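Local coordinates for protein prophage lambdalm01, antigen B (Listeria monocytogenes, PDB 4ACV) that probably serves as the tail terminator of a phage-derived particle, capping the tail tube as a six-chain assembly, at residues I43-E48 / E56-A61; F60-Y65 / T115-S120. One frame throughout, in Å; residues are numbered along the deposited sequence.

Contact 1: residues I43-E48 / E56-A61; sequences IDQEEE and EKYRFA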
ATOM      1  N   ILE B  43      17.694   4.016  -0.074  1.00 21.79           N
ATOM      2  CA  ILE B  43      16.334   3.484  -0.041  1.00 15.91           C
ATOM      3  C   ILE B  43      16.235   2.107  -0.711  1.00 21.32           C
ATOM      4  O   ILE B  43      15.915   1.123  -0.057  1.00 21.32           O
ATOM      5  CB  ILE B  43      15.351   4.472  -0.687  1.00 15.16           C
ATOM      6  CG1 ILE B  43      15.375   5.806   0.078  1.00 18.43           C
ATOM      7  CG2 ILE B  43      13.953   3.875  -0.747  1.00 14.66           C
ATOM      8  CD1 ILE B  43      14.907   6.987  -0.760  1.00 21.07           C
ATOM      9  N   ASP B  44      16.524   2.034  -2.008  1.00 14.60           N
ATOM     10  CA  ASP B  44      16.383   0.773  -2.720  1.00 14.37           C
ATOM     11  C   ASP B  44      17.214   0.706  -4.001  1.00 15.98           C
ATOM     12  O   ASP B  44      17.912   1.650  -4.337  1.00 22.69           O
ATOM     13  CB  ASP B  44      14.897   0.435  -2.970  1.00 14.07           C
ATOM     14  CG  ASP B  44      14.201   1.410  -3.934  1.00 27.44           C
ATOM     15  OD1 ASP B  44      14.883   2.207  -4.612  1.00 28.04           O
ATOM     16  OD2 ASP B  44      12.954   1.368  -4.022  1.00 28.34           O
ATOM     17  N   GLN B  45      17.140  -0.420  -4.699  1.00 21.24           N
ATOM     18  CA  GLN B  45      17.975  -0.669  -5.863  1.00 22.80           C
ATOM     19  C   GLN B  45      17.263  -1.705  -6.722  1.00 24.74           C
ATOM     20  O   GLN B  45      16.706  -2.666  -6.195  1.00 24.81           O
ATOM     21  CB  GLN B  45      19.354  -1.167  -5.409  1.00 20.64           C
ATOM     22  CG  GLN B  45      20.409  -1.351  -6.490  1.00 21.68           C
ATOM     23  CD  GLN B  45      21.732  -1.877  -5.908  1.00 23.65           C
ATOM     24  OE1 GLN B  45      21.976  -1.772  -4.707  1.00 22.39           O
ATOM     25  NE2 GLN B  45      22.579  -2.443  -6.756  1.00 21.28           N
ATOM     26  N   GLU B  46      17.277  -1.500  -8.037  1.00 26.41           N
ATOM     27  CA  GLU B  46      16.560  -2.367  -8.978  1.00 30.29           C
ATOM     28  C   GLU B  46      17.307  -2.474 -10.300  1.00 31.39           C
ATOM     29  O   GLU B  46      17.942  -1.516 -10.746  1.00 30.02           O
ATOM     30  CB  GLU B  46      15.164  -1.795  -9.280  1.00 31.48           C
ATOM     31  CG  GLU B  46      14.229  -1.704  -8.087  1.00 44.31           C
ATOM     32  CD  GLU B  46      13.789  -3.075  -7.582  1.00 54.99           C
ATOM     33  OE1 GLU B  46      13.972  -4.074  -8.319  1.00 56.88           O
ATOM     34  OE2 GLU B  46      13.260  -3.151  -6.449  1.00 50.24           O
ATOM     35  N   GLU B  47      17.207  -3.618 -10.960  1.00 30.45           N
ATOM     36  CA  GLU B  47      17.699  -3.685 -12.328  1.00 36.49           C
ATOM     37  C   GLU B  47      16.820  -2.873 -13.286  1.00 37.16           C
ATOM     38  O   GLU B  47      15.625  -2.703 -13.076  1.00 34.68           O
ATOM     39  CB  GLU B  47      17.836  -5.127 -12.791  1.00 44.35           C
ATOM     40  CG  GLU B  47      18.843  -5.905 -11.967  1.00 56.43           C
ATOM     41  CD  GLU B  47      19.401  -7.086 -12.717  1.00 64.30           C
ATOM     42  OE1 GLU B  47      18.619  -7.766 -13.418  1.00 60.81           O
ATOM     43  OE2 GLU B  47      20.625  -7.321 -12.617  1.00 70.94           O
ATOM     44  N   GLU B  48      17.440  -2.346 -14.325  1.00 38.70           N
ATOM     45  CA  GLU B  48      16.738  -1.586 -15.341  1.00 44.30           C
ATOM     46  C   GLU B  48      16.957  -2.321 -16.665  1.00 44.21           C
ATOM     47  O   GLU B  48      17.959  -3.022 -16.830  1.00 44.01           O
ATOM     48  CB  GLU B  48      17.309  -0.168 -15.374  1.00 48.03           C
ATOM     49  CG  GLU B  48      16.653   0.814 -16.315  1.00 54.15           C
ATOM     50  CD  GLU B  48      17.389   2.150 -16.333  1.00 57.45           C
ATOM     51  OE1 GLU B  48      17.992   2.508 -15.292  1.00 50.03           O
ATOM     52  OE2 GLU B  48      17.374   2.834 -17.382  1.00 62.85           O
ATOM     53  N   GLU B  56      21.189  -0.361 -13.830  1.00 33.46           N
ATOM     54  CA  GLU B  56      20.620  -0.505 -12.505  1.00 25.73           C
ATOM     55  C   GLU B  56      20.237   0.869 -11.961  1.00 29.78           C
ATOM     56  O   GLU B  56      20.931   1.863 -12.206  1.00 25.13           O
ATOM     57  CB  GLU B  56      21.639  -1.178 -11.595  1.00 25.53           C
ATOM     58  CG  GLU B  56      21.047  -2.021 -10.517  1.00 31.78           C
ATOM     59  CD  GLU B  56      21.974  -3.141 -10.083  1.00 41.66           C
ATOM     60  OE1 GLU B  56      23.017  -3.368 -10.742  1.00 38.18           O
ATOM     61  OE2 GLU B  56      21.652  -3.798  -9.073  1.00 48.67           O
ATOM     62  N   LYS B  57      19.121   0.924 -11.240  1.00 24.62           N
ATOM     63  CA  LYS B  57      18.665   2.160 -10.615  1.00 18.60           C
ATOM     64  C   LYS B  57      18.862   2.093  -9.118  1.00 15.96           C
ATOM     65  O   LYS B  57      18.454   1.133  -8.477  1.00 17.12           O
ATOM     66  CB  LYS B  57      17.187   2.420 -10.902  1.00 15.67           C
ATOM     67  CG  LYS B  57      16.874   2.767 -12.339  1.00 34.45           C
ATOM     68  CD  LYS B  57      15.392   3.056 -12.533  1.00 41.20           C
ATOM     69  CE  LYS B  57      15.091   3.478 -13.968  1.00 53.36           C
ATOM     70  NZ  LYS B  57      13.744   4.118 -14.084  1.00 60.63           N
ATOM     71  N   TYR B  58      19.481   3.127  -8.565  1.00 17.41           N
ATOM     72  CA  TYR B  58      19.589   3.263  -7.121  1.00 18.08           C
ATOM     73  C   TYR B  58      18.807   4.490  -6.670  1.00 19.96           C
ATOM     74  O   TYR B  58      18.888   5.569  -7.280  1.00 19.40           O
ATOM     75  CB  TYR B  58      21.048   3.433  -6.687  1.00 19.37           C
ATOM     76  CG  TYR B  58      22.022   2.349  -7.117  1.00 22.11           C
ATOM     77  CD1 TYR B  58      22.349   2.156  -8.456  1.00 23.39           C
ATOM     78  CD2 TYR B  58      22.666   1.558  -6.174  1.00 24.21           C
ATOM     79  CE1 TYR B  58      23.266   1.179  -8.846  1.00 17.87           C
ATOM     80  CE2 TYR B  58      23.591   0.592  -6.552  1.00 27.64           C
ATOM     81  CZ  TYR B  58      23.884   0.407  -7.887  1.00 26.42           C
ATOM     82  OH  TYR B  58      24.795  -0.560  -8.247  1.00 29.08           O
ATOM     83  N   ARG B  59      18.065   4.330  -5.583  1.00 19.09           N
ATOM     84  CA  ARG B  59      17.328   5.439  -5.001  1.00 15.30           C
ATOM     85  C   ARG B  59      17.832   5.780  -3.600  1.00 18.01           C
ATOM     86  O   ARG B  59      18.078   4.908  -2.769  1.00 20.95           O
ATOM     87  CB  ARG B  59      15.832   5.152  -4.993  1.00 15.99           C
ATOM     88  CG  ARG B  59      15.253   5.041  -6.392  1.00 21.77           C
ATOM     89  CD  ARG B  59      13.758   4.691  -6.426  1.00 20.85           C
ATOM     90  NE  ARG B  59      13.474   4.016  -7.690  1.00 48.22           N
ATOM     91  CZ  ARG B  59      13.343   2.697  -7.836  1.00 58.56           C
ATOM     92  NH1 ARG B  59      13.412   1.888  -6.782  1.00 62.98           N
ATOM     93  NH2 ARG B  59      13.117   2.185  -9.040  1.00 56.12           N
ATOM     94  N   PHE B  60      17.998   7.066  -3.350  1.00 23.34           N
ATOM     95  CA  PHE B  60      18.419   7.515  -2.037  1.00 27.79           C
ATOM     96  C   PHE B  60      17.873   8.917  -1.841  1.00 26.01           C
ATOM     97  O   PHE B  60      17.413   9.560  -2.792  1.00 31.08           O
ATOM     98  CB  PHE B  60      19.949   7.482  -1.925  1.00 15.51           C
ATOM     99  CG  PHE B  60      20.640   8.340  -2.938  1.00 23.63           C
ATOM    100  CD1 PHE B  60      20.794   9.708  -2.718  1.00 19.52           C
ATOM    101  CD2 PHE B  60      21.121   7.792  -4.120  1.00 22.14           C
ATOM    102  CE1 PHE B  60      21.425  10.517  -3.651  1.00 19.65           C
ATOM    103  CE2 PHE B  60      21.755   8.595  -5.063  1.00 23.62           C
ATOM    104  CZ  PHE B  60      21.911   9.964  -4.823  1.00 22.24           C
ATOM    105  N   ALA B  61      17.914   9.389  -0.606  1.00 23.28           N
ATOM    106  CA  ALA B  61      17.403  10.716  -0.292  1.00 22.51           C
ATOM    107  C   ALA B  61      18.437  11.506   0.488  1.00 21.10           C
ATOM    108  O   ALA B  61      19.179  10.948   1.303  1.00 24.93           O
ATOM    109  CB  ALA B  61      16.098  10.611   0.511  1.00 19.27           C
TER
HETATM  110  O   HOH W   1      21.764  -6.392  -9.832  1.00 49.88           O

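Contact 2: residues F60-Y65 / T115-S120; sequences FAIHHY and TSFEVS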
ATOM      1  N   PHE B  60      17.998   7.066  -3.350  1.00 23.34           N
ATOM      2  CA  PHE B  60      18.419   7.515  -2.037  1.00 27.79           C
ATOM      3  C   PHE B  60      17.873   8.917  -1.841  1.00 26.01           C
ATOM      4  O   PHE B  60      17.413   9.560  -2.792  1.00 31.08           O
ATOM      5  CB  PHE B  60      19.949   7.482  -1.925  1.00 15.51           C
ATOM      6  CG  PHE B  60      20.640   8.340  -2.938  1.00 23.63           C
ATOM      7  CD1 PHE B  60      20.794   9.708  -2.718  1.00 19.52           C
ATOM      8  CD2 PHE B  60      21.121   7.792  -4.120  1.00 22.14           C
ATOM      9  CE1 PHE B  60      21.425  10.517  -3.651  1.00 19.65           C
ATOM     10  CE2 PHE B  60      21.755   8.595  -5.063  1.00 23.62           C
ATOM     11  CZ  PHE B  60      21.911   9.964  -4.823  1.00 22.24           C
ATOM     12  N   ALA B  61      17.914   9.389  -0.606  1.00 23.28           N
ATOM     13  CA  ALA B  61      17.403  10.716  -0.292  1.00 22.51           C
ATOM     14  C   ALA B  61      18.437  11.506   0.488  1.00 21.10           C
ATOM     15  O   ALA B  61      19.179  10.948   1.303  1.00 24.93           O
ATOM     16  CB  ALA B  61      16.098  10.611   0.511  1.00 19.27           C
ATOM     17  N   ILE B  62      18.497  12.804   0.237  1.00 18.03           N
ATOM     18  CA  ILE B  62      19.331  13.673   1.048  1.00 19.78           C
ATOM     19  C   ILE B  62      18.479  14.357   2.101  1.00 22.33           C
ATOM     20  O   ILE B  62      17.501  15.025   1.768  1.00 23.61           O
ATOM     21  CB  ILE B  62      20.034  14.740   0.209  1.00 26.51           C
ATOM     22  CG1 ILE B  62      20.895  14.077  -0.863  1.00 26.68           C
ATOM     23  CG2 ILE B  62      20.875  15.639   1.109  1.00 28.90           C
ATOM     24  CD1 ILE B  62      21.999  13.203  -0.296  1.00 31.63           C
ATOM     25  N   HIS B  63      18.851  14.168   3.368  1.00 26.88           N
ATOM     26  CA  HIS B  63      18.185  14.814   4.492  1.00 25.16           C
ATOM     27  C   HIS B  63      19.004  15.987   4.996  1.00 28.52           C
ATOM     28  O   HIS B  63      20.086  15.800   5.534  1.00 29.20           O
ATOM     29  CB  HIS B  63      17.963  13.822   5.631  1.00 30.82           C
ATOM     30  CG  HIS B  63      17.010  12.725   5.291  1.00 27.35           C
ATOM     31  ND1 HIS B  63      15.651  12.833   5.490  1.00 23.09           N
ATOM     32  CD2 HIS B  63      17.215  11.497   4.753  1.00 20.53           C
ATOM     33  CE1 HIS B  63      15.063  11.717   5.101  1.00 26.24           C
ATOM     34  NE2 HIS B  63      15.991  10.892   4.651  1.00 23.00           N
ATOM     35  N   HIS B  64      18.477  17.192   4.815  1.00 33.33           N
ATOM     36  CA  HIS B  64      19.159  18.420   5.221  1.00 33.80           C
ATOM     37  C   HIS B  64      18.399  19.107   6.366  1.00 32.48           C
ATOM     38  O   HIS B  64      17.363  19.738   6.141  1.00 28.88           O
ATOM     39  CB  HIS B  64      19.291  19.357   4.010  1.00 28.74           C
ATOM     40  CG  HIS B  64      20.231  20.504   4.214  1.00 31.06           C
ATOM     41  ND1 HIS B  64      21.520  20.342   4.681  1.00 27.42           N
ATOM     42  CD2 HIS B  64      20.084  21.832   3.981  1.00 32.95           C
ATOM     43  CE1 HIS B  64      22.119  21.519   4.740  1.00 27.11           C
ATOM     44  NE2 HIS B  64      21.270  22.440   4.318  1.00 33.31           N
ATOM     45  N   TYR B  65      18.911  18.962   7.590  1.00 32.63           N
ATOM     46  CA  TYR B  65      18.327  19.617   8.768  1.00 32.49           C
ATOM     47  C   TYR B  65      19.081  20.887   9.119  1.00 35.69           C
ATOM     48  O   TYR B  65      20.297  20.871   9.268  1.00 40.78           O
ATOM     49  CB  TYR B  65      18.372  18.703   9.991  1.00 33.04           C
ATOM     50  CG  TYR B  65      17.553  17.450   9.893  1.00 29.85           C
ATOM     51  CD1 TYR B  65      18.046  16.329   9.237  1.00 29.31           C
ATOM     52  CD2 TYR B  65      16.295  17.372  10.482  1.00 29.27           C
ATOM     53  CE1 TYR B  65      17.298  15.160   9.159  1.00 29.17           C
ATOM     54  CE2 TYR B  65      15.544  16.213  10.411  1.00 30.30           C
ATOM     55  CZ  TYR B  65      16.051  15.107   9.747  1.00 32.53           C
ATOM     56  OH  TYR B  65      15.314  13.942   9.670  1.00 38.82           O
ATOM     57  N   THR B 115      15.249  15.465  -0.086  1.00 22.19           N
ATOM     58  CA  THR B 115      15.302  15.444  -1.541  1.00 19.28           C
ATOM     59  C   THR B 115      15.618  14.037  -2.031  1.00 19.25           C
ATOM     60  O   THR B 115      16.637  13.460  -1.664  1.00 24.26           O
ATOM     61  CB  THR B 115      16.390  16.397  -2.057  1.00 23.17           C
ATOM     62  OG1 THR B 115      16.118  17.730  -1.601  1.00 26.58           O
ATOM     63  CG2 THR B 115      16.462  16.352  -3.586  1.00 17.79           C
ATOM     64  N   SER B 116      14.751  13.490  -2.872  1.00 21.63           N
ATOM     65  CA  SER B 116      14.901  12.114  -3.321  1.00 18.61           C
ATOM     66  C   SER B 116      15.401  11.998  -4.746  1.00 22.94           C
ATOM     67  O   SER B 116      14.896  12.647  -5.668  1.00 27.60           O
ATOM     68  CB  SER B 116      13.602  11.325  -3.135  1.00 17.73           C
ATOM     69  OG  SER B 116      13.312  11.186  -1.751  1.00 23.27           O
ATOM     70  N   PHE B 117      16.411  11.150  -4.901  1.00 20.22           N
ATOM     71  CA  PHE B 117      17.062  10.913  -6.183  1.00 19.41           C
ATOM     72  C   PHE B 117      16.963   9.475  -6.649  1.00 20.87           C
ATOM     73  O   PHE B 117      16.839   8.531  -5.854  1.00 21.60           O
ATOM     74  CB  PHE B 117      18.548  11.268  -6.090  1.00 19.01           C
ATOM     75  CG  PHE B 117      18.813  12.736  -5.925  1.00 17.18           C
ATOM     76  CD1 PHE B 117      18.845  13.577  -7.036  1.00 20.21           C
ATOM     77  CD2 PHE B 117      19.041  13.277  -4.668  1.00 15.25           C
ATOM     78  CE1 PHE B 117      19.099  14.936  -6.894  1.00 23.49           C
ATOM     79  CE2 PHE B 117      19.297  14.635  -4.516  1.00 20.78           C
ATOM     80  CZ  PHE B 117      19.327  15.465  -5.630  1.00 22.93           C
ATOM     81  N   GLU B 118      17.031   9.323  -7.960  1.00 19.05           N
ATOM     82  CA  GLU B 118      17.222   8.026  -8.573  1.00 23.87           C
ATOM     83  C   GLU B 118      18.381   8.164  -9.531  1.00 23.19           C
ATOM     84  O   GLU B 118      18.366   9.026 -10.400  1.00 23.27           O
ATOM     85  CB  GLU B 118      15.988   7.603  -9.356  1.00 23.99           C
ATOM     86  CG  GLU B 118      16.205   6.335 -10.151  1.00 26.96           C
ATOM     87  CD  GLU B 118      14.972   5.914 -10.907  1.00 30.83           C
ATOM     88  OE1 GLU B 118      14.801   6.359 -12.064  1.00 34.10           O
ATOM     89  OE2 GLU B 118      14.172   5.147 -10.339  1.00 33.17           O
ATOM     90  N   VAL B 119      19.391   7.324  -9.368  1.00 18.91           N
ATOM     91  CA  VAL B 119      20.494   7.317 -10.310  1.00 18.69           C
ATOM     92  C   VAL B 119      20.548   6.016 -11.083  1.00 23.73           C
ATOM     93  O   VAL B 119      20.321   4.947 -10.529  1.00 21.71           O
ATOM     94  CB  VAL B 119      21.857   7.558  -9.630  1.00 19.61           C
ATOM     95  CG1 VAL B 119      21.877   8.924  -8.969  1.00 21.44           C
ATOM     96  CG2 VAL B 119      22.158   6.453  -8.640  1.00 17.07           C
ATOM     97  N   SER B 120      20.847   6.133 -12.376  1.00 28.35           N
ATOM     98  CA  SER B 120      21.070   4.990 -13.247  1.00 23.33           C
ATOM     99  C   SER B 120      22.558   4.801 -13.472  1.00 29.57           C
ATOM    100  O   SER B 120      23.275   5.730 -13.861  1.00 21.76           O
ATOM    101  CB  SER B 120      20.375   5.176 -14.596  1.00 24.55           C
ATOM    102  OG  SER B 120      18.973   5.056 -14.464  1.00 37.23           O
TER
HETATM  103  O   HOH W   2      17.556  17.755   1.045  1.00 30.00           O

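Contact 1: residues I43-E48 / E56-A61
Strand 43-48 runs antiparallel to strand 56-61, with a closest axis approach of 4.5 Å. Backbone bonds link Glu-46 with Lys-57 in both directions, and Arg-59 N donates to Asp-44 O. Ile-43 and Asp-44 both face Arg-59, a classic beta bulge: Ile-43 N donates to Arg-59 O at 2.9 Å, whereas the bond from Asp-44 N is weak.

At the bulge, the short Asp-44 side chain has CG between its own N and carbonyl carbon (chi1 66°), and OD1 forms a salt bridge with NH1 of Arg-59 at 2.6 Å. The carboxylate meets the guanidinium edge with the two planes 77° apart, and the hydrogen bond within the salt bridge is bent and weak. Arginine suits this place because its long chain also lets NE reach Glu-118.

On the other face Gln-45 lies alongside Tyr-58, its CG over the ring at 3.9 Å from the centroid. Its amide lies over the CE2-CZ side of the ring, the two planes 26° apart, and NE2 donates to OE2 of Glu-56 at 2.8 Å from above the carboxylate plane. A water bridges that oxygen to Glu-47 OE2, while Glu-56 OE1 is held by Ser-3 and Arg-123.

Gln-45 and Tyr-58 pack under helix 6-19, strand 110-122 flanks 56-61, and Asp-44 and Gln-45 pair with a strand of another chain, continuing the sheet across the interface.

Contact 2: residues F60-Y65 / T115-S120
Phe-60, Phe-117 and Ile-62 have the most surface buried between these antiparallel strands, and all three project from the same face of the sheet. Phe-60 and Phe-117 form a hydrogen-bonded pair: Phe-117 N donates to Phe-60 O at 2.8 Å in a nearly straight bond, and Phe-60 N returns a bond to Phe-117 O.

The Phe-60 side chain has CG between its own N and carbonyl carbon (chi1 59°), and the ring beyond it lies against the neighbouring strand. CB of Phe-117 sits over one face of this ring, offset toward the rim, as a CH-pi contact 4.1 Å from the centroid. The two rings are oblique, their planes 32° apart, and they touch where CE1 of Phe-60 meets CD2 of Phe-117 at 3.8 Å. Farther round the Phe-60 ring, CE2 packs against CG1 of Val-119. Flat, wide phenylalanine rings can thus span several neighbours in this buried layer.

Ile-62 extends the apolar row, its CG1 approaching the edge of the Phe-117 ring at CE2, 4.0 Å away. Its backbone exchanges two bonds with Thr-115, and a water donates to Ile-62 O while also bonding Thr-115 OG1. Between the pairs, on the reverse face, the small Ala-61 and Ser-116 fit closely, with Ala-61 CB 3.6 Å from Ser-116 OG in van der Waals contact; the hydroxyl's hydrogen bond is with Lys-101 O.

Helix 71-82 covers the aromatic face, Ile-81 touching Ile-62 and Asp-78 touching Phe-117; Ile-40 and Met-42 of strand 37-48 pack on Phe-60, and Val-96 and Leu-93 of strand 92-99 touch Phe-117 and Val-119 respectively.

In the fold
From the N terminus the chain passes through helix 6-19 and enters strand 37-48, whose far end forms contact 1 with strand 55-66 across a short loop, closing a beta hairpin. Strand 55-66 then carries on into contact 2, so the two contacts follow one another along it and share Phe-60 and Ala-61. Contact 2 closes a much longer loop of 49 residues, through helix 71-82 and strands 92-99 and 101-107, before strand 110-122 returns. Strand 55-66 is therefore the common middle strand. The contacts also meet directly: Tyr-58 O probably accepts from Val-119 N, joining 55-66 to 110-122, and Glu-48 OE1 probably bonds Ser-120 OG, reaching across 55-66 from 37-48 to 110-122.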